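Hypothetical protein Atu1540 (Agrobacterium tumefaciens str. C58, PDB 2HWJ) is of unknown function but may be a ParB-like nuclease. Local coordinates at residues F26-L31 with H68-L73. Sequence-based numbering, arbitrary orientation.
Sequences FREVEL and HHHLVL
Glu28 OE1 lies over one face of the His70 imidazole, 3.6 Å above the ring plane and offset toward the rim; its nearest ring atom is His70 CE1 at 3.6 Å. The carboxylate plane is turned 53° from the ring plane. The same oxygen forms a salt bridge with Arg137 NH1, outside the two segments. Glu28 CG stands anti to the backbone N (chi1 -166°), and the extended chain beyond it carries the carboxylate out to the ring, while Glu28 CB, nearer the backbone, comes within 3.7 Å of His70 ND1.

Helix 26-37 and helix 69-77 pack here within the putative ParB-like nuclease region; helix 69-77 follows strand 63-65, an outermost strand, within this chain, of the four-stranded mixed sheet. The short segments 26-31 and 69-73 approach to 8.5 Å between axes and cross at -56°, and Val29 and His70 bring the backbones closest, 5.1 Å between their CA atoms. The apolar contacts converge on Leu73 CD2, which touches Val29 CG2 at 3.8 Å and Phe26 CE2 at 3.8 Å. The Leu73 and Val29 side chains cross at about a right angle, but Leu73 meets the Phe26 ring obliquely. Val24 of strand 23-24 packs against Val29, His70 and Leu73.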
loop_
_atom_site.group_PDB
_atom_site.type_symbol
_atom_site.label_atom_id
_atom_site.label_comp_id
_atom_site.label_asym_id
_atom_site.label_seq_id
_atom_site.Cartn_x
_atom_site.Cartn_y
_atom_site.Cartn_z
ATOM N N PHE A 26 -20.434 16.785 11.955
ATOM C CA PHE A 26 -21.707 16.474 12.502
ATOM C C PHE A 26 -22.703 16.475 11.413
ATOM O O PHE A 26 -23.685 15.751 11.520
ATOM C CB PHE A 26 -22.073 17.514 13.519
ATOM C CG PHE A 26 -21.517 17.240 14.859
ATOM C CD1 PHE A 26 -21.997 17.922 15.971
ATOM C CD2 PHE A 26 -20.474 16.294 15.016
ATOM C CE1 PHE A 26 -21.449 17.658 17.219
ATOM C CE2 PHE A 26 -19.918 16.015 16.262
ATOM C CZ PHE A 26 -20.386 16.669 17.361
ATOM N N ARG A 27 -22.492 17.272 10.361
ATOM C CA ARG A 27 -23.456 17.231 9.252
ATOM C C ARG A 27 -23.557 15.806 8.674
ATOM O O ARG A 27 -24.648 15.351 8.357
ATOM C CB ARG A 27 -23.115 18.240 8.140
ATOM C CG ARG A 27 -24.278 19.102 7.727
ATOM C CD ARG A 27 -24.060 19.835 6.409
ATOM N NE ARG A 27 -24.133 18.915 5.275
ATOM C CZ ARG A 27 -25.010 19.007 4.261
ATOM N NH1 ARG A 27 -25.911 20.003 4.243
ATOM N NH2 ARG A 27 -24.974 18.092 3.268
ATOM N N GLU A 28 -22.401 15.127 8.520
ATOM C CA GLU A 28 -22.331 13.783 7.968
ATOM C C GLU A 28 -23.060 12.875 8.982
ATOM O O GLU A 28 -23.991 12.130 8.590
ATOM C CB GLU A 28 -20.862 13.369 7.728
ATOM C CG GLU A 28 -20.610 12.075 6.821
ATOM C CD GLU A 28 -19.194 12.076 5.997
ATOM O OE1 GLU A 28 -18.191 12.704 6.482
ATOM O OE2 GLU A 28 -19.049 11.442 4.898
ATOM N N VAL A 29 -22.680 12.992 10.282
ATOM C CA VAL A 29 -23.399 12.297 11.357
ATOM C C VAL A 29 -24.926 12.414 11.144
ATOM O O VAL A 29 -25.587 11.387 10.898
ATOM C CB VAL A 29 -23.020 12.802 12.749
ATOM C CG1 VAL A 29 -23.920 12.208 13.840
ATOM C CG2 VAL A 29 -21.619 12.475 13.018
ATOM N N GLU A 30 -25.476 13.634 11.182
ATOM C CA GLU A 30 -26.940 13.864 10.980
ATOM C C GLU A 30 -27.540 13.201 9.715
ATOM O O GLU A 30 -28.627 12.577 9.784
ATOM C CB GLU A 30 -27.296 15.355 11.026
ATOM C CG GLU A 30 -27.028 16.057 12.363
ATOM C CD GLU A 30 -27.768 15.428 13.552
ATOM O OE1 GLU A 30 -27.080 14.996 14.553
ATOM O OE2 GLU A 30 -29.031 15.359 13.495
ATOM N N LEU A 31 -26.851 13.307 8.571
ATOM C CA LEU A 31 -27.286 12.536 7.385
ATOM C C LEU A 31 -27.365 11.037 7.698
ATOM O O LEU A 31 -28.439 10.454 7.549
ATOM C CB LEU A 31 -26.448 12.820 6.139
ATOM C CG LEU A 31 -26.648 14.279 5.674
ATOM C CD1 LEU A 31 -25.787 14.557 4.442
ATOM C CD2 LEU A 31 -28.142 14.688 5.439
ATOM N N HIS A 68 -15.047 4.526 10.735
ATOM C CA HIS A 68 -16.487 4.647 10.906
ATOM C C HIS A 68 -16.911 5.376 12.154
ATOM O O HIS A 68 -17.936 5.060 12.732
ATOM C CB HIS A 68 -17.200 3.304 10.827
ATOM C CG HIS A 68 -16.797 2.515 9.630
ATOM N ND1 HIS A 68 -17.242 2.815 8.359
ATOM C CD2 HIS A 68 -15.942 1.470 9.494
ATOM C CE1 HIS A 68 -16.688 1.984 7.496
ATOM N NE2 HIS A 68 -15.893 1.170 8.159
ATOM N N HIS A 69 -16.142 6.339 12.600
ATOM C CA HIS A 69 -16.688 7.229 13.686
ATOM C C HIS A 69 -18.048 7.925 13.375
ATOM O O HIS A 69 -18.881 8.079 14.254
ATOM C CB HIS A 69 -15.637 8.210 14.153
ATOM C CG HIS A 69 -14.444 7.536 14.766
ATOM N ND1 HIS A 69 -14.067 7.717 16.083
ATOM C CD2 HIS A 69 -13.549 6.661 14.246
ATOM C CE1 HIS A 69 -12.988 6.995 16.341
ATOM N NE2 HIS A 69 -12.661 6.339 15.245
ATOM N N HIS A 70 -18.269 8.332 12.134
ATOM C CA HIS A 70 -19.443 9.101 11.846
ATOM C C HIS A 70 -20.596 8.176 12.142
ATOM O O HIS A 70 -21.501 8.481 12.881
ATOM C CB HIS A 70 -19.388 9.549 10.383
ATOM C CG HIS A 70 -18.326 10.578 10.118
ATOM N ND1 HIS A 70 -18.540 11.936 10.282
ATOM C CD2 HIS A 70 -17.018 10.450 9.797
ATOM C CE1 HIS A 70 -17.424 12.600 10.037
ATOM N NE2 HIS A 70 -16.482 11.723 9.751
ATOM N N LEU A 71 -20.472 6.956 11.680
ATOM C CA LEU A 71 -21.550 6.004 11.728
ATOM C C LEU A 71 -21.750 5.651 13.143
ATOM O O LEU A 71 -22.900 5.626 13.615
ATOM C CB LEU A 71 -21.183 4.771 10.945
ATOM C CG LEU A 71 -22.287 3.754 11.169
ATOM C CD1 LEU A 71 -23.590 4.290 10.604
ATOM C CD2 LEU A 71 -21.969 2.369 10.635
ATOM N N VAL A 72 -20.665 5.420 13.866
ATOM C CA VAL A 72 -20.880 5.069 15.268
ATOM C C VAL A 72 -21.510 6.191 16.128
ATOM O O VAL A 72 -22.435 5.918 16.947
ATOM C CB VAL A 72 -19.643 4.421 15.941
ATOM C CG1 VAL A 72 -19.901 4.170 17.380
ATOM C CG2 VAL A 72 -19.285 3.074 15.264
ATOM N N LEU A 73 -21.101 7.446 15.935
ATOM C CA LEU A 73 -21.808 8.509 16.647
ATOM C C LEU A 73 -23.277 8.568 16.184
ATOM O O LEU A 73 -24.193 8.773 16.998
ATOM C CB LEU A 73 -21.097 9.814 16.460
ATOM C CG LEU A 73 -21.539 11.111 17.145
ATOM C CD1 LEU A 73 -21.588 10.961 18.671
ATOM C CD2 LEU A 73 -20.637 12.270 16.726
#